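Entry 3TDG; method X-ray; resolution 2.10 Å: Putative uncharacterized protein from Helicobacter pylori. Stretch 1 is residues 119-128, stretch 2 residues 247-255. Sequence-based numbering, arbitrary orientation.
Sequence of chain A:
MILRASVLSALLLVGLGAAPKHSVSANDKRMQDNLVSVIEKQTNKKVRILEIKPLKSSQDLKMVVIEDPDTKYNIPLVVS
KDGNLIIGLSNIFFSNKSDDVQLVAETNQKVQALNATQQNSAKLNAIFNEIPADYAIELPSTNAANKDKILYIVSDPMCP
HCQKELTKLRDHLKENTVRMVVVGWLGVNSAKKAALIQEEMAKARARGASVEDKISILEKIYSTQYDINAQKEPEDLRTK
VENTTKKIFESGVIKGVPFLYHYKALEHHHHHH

Stretch 1, residues 119-128: QNSAKLNAIF
Stretch 2, residues 247-255: KIFESGVIK

Stretch 1 is helical throughout, part of a longer helix that extends beyond both ends. Its phi/psi values stay near -63/-43. Successive i to i+4 hydrogen bonds run from Lys123 N to Gln119 O through Phe128 N to Leu124 O, all 2.9 to 3.0 Å. Stretch 2 enters as the end of a helix that begins earlier in the chain; from Ser251 on it is loop or turn. Gly252 is the first residue after the helix to leave helical phi/psi, at 83/11. A CB at these angles would be jammed against the carbonyl O of Ser251, which calls for glycine. Gly252 N makes a weak hydrogen bond to Phe249 O at 3.5 Å.

The chain directions are opposed across the contact: the CA of Ile127 lies 5.9 Å from the CA of Ile248, and the CA of Asn120 lies 7.3 Å from the CA of Val253. The buried area is 371 Å², both sides summed. No direct hydrogen bond crosses it; most of the contacts are between apolar side chains.

Val253 covers the most surface. Its phi/psi is -71/-31, its chi1 is t (165°), and its CB points toward the helix. Val253 CG1 lies 3.7 Å from Leu124 CD2 and 3.7 Å from Asn120 OD1. Val253 CG2 lies 3.8 Å from Lys123 CD. Val253 thus packs across one turn of the helix, from Asn120 to Lys123 and Leu124. One water bridges the Asn120 side chain and the Val253 backbone: it accepts from Asn120 ND2 at 3.1 Å and donates to Val253 O at 2.7 Å. Asn120 has chi1 t (-158°) and chi2 71°.

Ile127 is the main residue on the helix side. It is buried, points toward stretch 2, and has chi1 m (-73°) and chi2 t (163°). Ile127 CD1 lies 3.9 Å from Ile248 O, 3.9 Å from Ser251 OG and 4.2 Å from Val253 CB. Ile127 CG2 lies 4.1 Å from Ile248 CG1 and 4.2 Å from Ile254 CD1. The side chain therefore touches residues before and after Gly252. Ser251 has chi1 p (61°).

Ile254 is extended, at -114/121, with chi1 m (-59°) and chi2 t (-178°). Its CB points sideways, but the end of the side chain comes nearer the helix. Ile254 CG1 lies 3.6 Å from Leu124 CD2. Ile254 CD1 lies 4.0 Å from Phe128 CZ and approaches that ring obliquely. Leu124 (chi1 m, chi2 t) thus touches both Val253 and Ile254 through CD2. Phe128 has chi1 m (-67°) and chi2 -68°.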

# COMPACT_ATOMS: atom_id res chain seq x y z
N GLN A 119 -8.35 -14.41 2.73
CA GLN A 119 -7.95 -13.23 3.48
C GLN A 119 -9.16 -12.55 4.10
O GLN A 119 -9.11 -12.07 5.23
CB GLN A 119 -7.22 -12.26 2.56
CG GLN A 119 -6.72 -10.97 3.21
CD GLN A 119 -6.01 -10.07 2.21
OE1 GLN A 119 -4.85 -9.70 2.38
NE2 GLN A 119 -6.71 -9.73 1.13
N ASN A 120 -10.26 -12.53 3.34
CA ASN A 120 -11.48 -11.93 3.85
C ASN A 120 -12.04 -12.72 5.04
O ASN A 120 -12.44 -12.13 6.03
CB ASN A 120 -12.52 -11.77 2.73
CG ASN A 120 -13.54 -10.71 3.07
OD1 ASN A 120 -13.23 -9.52 3.07
ND2 ASN A 120 -14.76 -11.14 3.37
N SER A 121 -12.05 -14.05 4.94
CA SER A 121 -12.49 -14.89 6.05
C SER A 121 -11.64 -14.67 7.31
O SER A 121 -12.18 -14.51 8.41
CB SER A 121 -12.51 -16.37 5.67
OG SER A 121 -13.56 -16.62 4.75
N ALA A 122 -10.32 -14.63 7.13
CA ALA A 122 -9.39 -14.43 8.25
C ALA A 122 -9.57 -13.04 8.89
O ALA A 122 -9.46 -12.90 10.10
CB ALA A 122 -7.94 -14.66 7.82
N LYS A 123 -9.85 -12.03 8.07
CA LYS A 123 -10.15 -10.70 8.60
C LYS A 123 -11.43 -10.70 9.43
O LYS A 123 -11.48 -10.06 10.48
CB LYS A 123 -10.22 -9.65 7.50
CG LYS A 123 -8.85 -9.22 7.01
CD LYS A 123 -8.93 -8.12 5.99
CE LYS A 123 -7.52 -7.73 5.57
NZ LYS A 123 -7.57 -7.06 4.27
N LEU A 124 -12.44 -11.44 8.97
CA LEU A 124 -13.71 -11.60 9.68
C LEU A 124 -13.54 -12.30 11.03
O LEU A 124 -13.98 -11.78 12.06
CB LEU A 124 -14.75 -12.32 8.82
CG LEU A 124 -15.45 -11.44 7.76
CD1 LEU A 124 -16.24 -12.30 6.78
CD2 LEU A 124 -16.35 -10.38 8.41
N ASN A 125 -12.91 -13.48 11.00
CA ASN A 125 -12.50 -14.18 12.22
C ASN A 125 -11.79 -13.27 13.21
O ASN A 125 -12.08 -13.33 14.40
CB ASN A 125 -11.59 -15.35 11.90
CG ASN A 125 -12.32 -16.48 11.25
OD1 ASN A 125 -13.53 -16.43 11.08
ND2 ASN A 125 -11.59 -17.52 10.89
N ALA A 126 -10.86 -12.44 12.74
CA ALA A 126 -10.16 -11.51 13.61
C ALA A 126 -11.09 -10.43 14.19
O ALA A 126 -10.97 -10.05 15.36
CB ALA A 126 -9.00 -10.88 12.91
N ILE A 127 -12.00 -9.91 13.36
CA ILE A 127 -13.01 -8.97 13.85
C ILE A 127 -13.80 -9.58 15.01
O ILE A 127 -13.89 -8.99 16.07
CB ILE A 127 -13.95 -8.44 12.74
CG1 ILE A 127 -13.17 -7.45 11.86
CG2 ILE A 127 -15.21 -7.77 13.36
CD1 ILE A 127 -13.83 -7.18 10.52
N PHE A 128 -14.34 -10.78 14.81
CA PHE A 128 -15.14 -11.43 15.83
C PHE A 128 -14.38 -11.89 17.08
O PHE A 128 -14.98 -11.97 18.16
CB PHE A 128 -15.98 -12.55 15.22
CG PHE A 128 -17.02 -12.04 14.28
CD1 PHE A 128 -18.10 -11.30 14.77
CD2 PHE A 128 -16.90 -12.23 12.91
CE1 PHE A 128 -19.06 -10.78 13.92
CE2 PHE A 128 -17.85 -11.71 12.04
CZ PHE A 128 -18.94 -10.99 12.55
N LYS A 247 -14.78 -0.70 15.92
CA LYS A 247 -13.76 -1.69 15.54
C LYS A 247 -14.30 -2.79 14.62
O LYS A 247 -13.56 -3.36 13.80
CB LYS A 247 -13.14 -2.32 16.79
CG LYS A 247 -12.02 -1.50 17.45
CD LYS A 247 -11.53 -2.15 18.76
CE LYS A 247 -10.37 -1.37 19.38
NZ LYS A 247 -10.88 -0.24 20.22
N ILE A 248 -15.58 -3.11 14.79
CA ILE A 248 -16.26 -4.01 13.88
C ILE A 248 -16.30 -3.40 12.47
O ILE A 248 -16.00 -4.09 11.51
CB ILE A 248 -17.68 -4.35 14.35
CG1 ILE A 248 -17.62 -5.25 15.59
CG2 ILE A 248 -18.47 -5.08 13.26
CD1 ILE A 248 -18.86 -5.14 16.47
N PHE A 249 -16.62 -2.11 12.37
CA PHE A 249 -16.86 -1.47 11.07
C PHE A 249 -15.66 -0.72 10.48
O PHE A 249 -15.72 -0.23 9.36
CB PHE A 249 -18.08 -0.54 11.14
CG PHE A 249 -19.38 -1.26 11.37
CD1 PHE A 249 -20.08 -1.84 10.30
CD2 PHE A 249 -19.90 -1.40 12.65
CE1 PHE A 249 -21.28 -2.52 10.52
CE2 PHE A 249 -21.10 -2.09 12.89
CZ PHE A 249 -21.78 -2.66 11.83
N GLU A 250 -14.57 -0.67 11.24
CA GLU A 250 -13.35 0.07 10.88
C GLU A 250 -12.74 -0.25 9.52
O GLU A 250 -12.45 0.64 8.75
CB GLU A 250 -12.29 -0.21 11.93
CG GLU A 250 -11.40 0.95 12.23
CD GLU A 250 -10.79 0.83 13.60
OE1 GLU A 250 -10.21 -0.25 13.91
OE2 GLU A 250 -10.90 1.81 14.38
N SER A 251 -12.54 -1.54 9.23
CA SER A 251 -11.79 -1.97 8.06
C SER A 251 -12.62 -1.89 6.78
O SER A 251 -12.08 -1.81 5.67
CB SER A 251 -11.34 -3.40 8.25
OG SER A 251 -12.48 -4.24 8.39
N GLY A 252 -13.94 -1.93 6.93
CA GLY A 252 -14.81 -1.89 5.77
C GLY A 252 -14.97 -3.27 5.18
O GLY A 252 -15.51 -3.42 4.08
N VAL A 253 -14.50 -4.27 5.91
CA VAL A 253 -14.78 -5.67 5.57
C VAL A 253 -16.25 -6.00 5.86
O VAL A 253 -16.84 -6.86 5.20
CB VAL A 253 -13.84 -6.60 6.34
CG1 VAL A 253 -14.32 -8.05 6.29
CG2 VAL A 253 -12.40 -6.49 5.77
N ILE A 254 -16.81 -5.33 6.86
CA ILE A 254 -18.25 -5.40 7.15
C ILE A 254 -18.77 -3.99 6.87
O ILE A 254 -18.29 -3.02 7.47
CB ILE A 254 -18.54 -5.80 8.63
CG1 ILE A 254 -17.91 -7.17 8.94
CG2 ILE A 254 -20.05 -5.78 8.92
CD1 ILE A 254 -18.17 -7.71 10.37
N LYS A 255 -19.72 -3.89 5.95
CA LYS A 255 -20.17 -2.60 5.45
C LYS A 255 -21.62 -2.26 5.85
O LYS A 255 -22.08 -1.16 5.60
CB LYS A 255 -20.02 -2.53 3.93
CG LYS A 255 -18.62 -2.89 3.41
CD LYS A 255 -18.46 -2.58 1.90
CE LYS A 255 -18.40 -1.06 1.61
NZ LYS A 255 -17.46 -0.34 2.52
O HOH W 1 -17.09 -9.28 4.07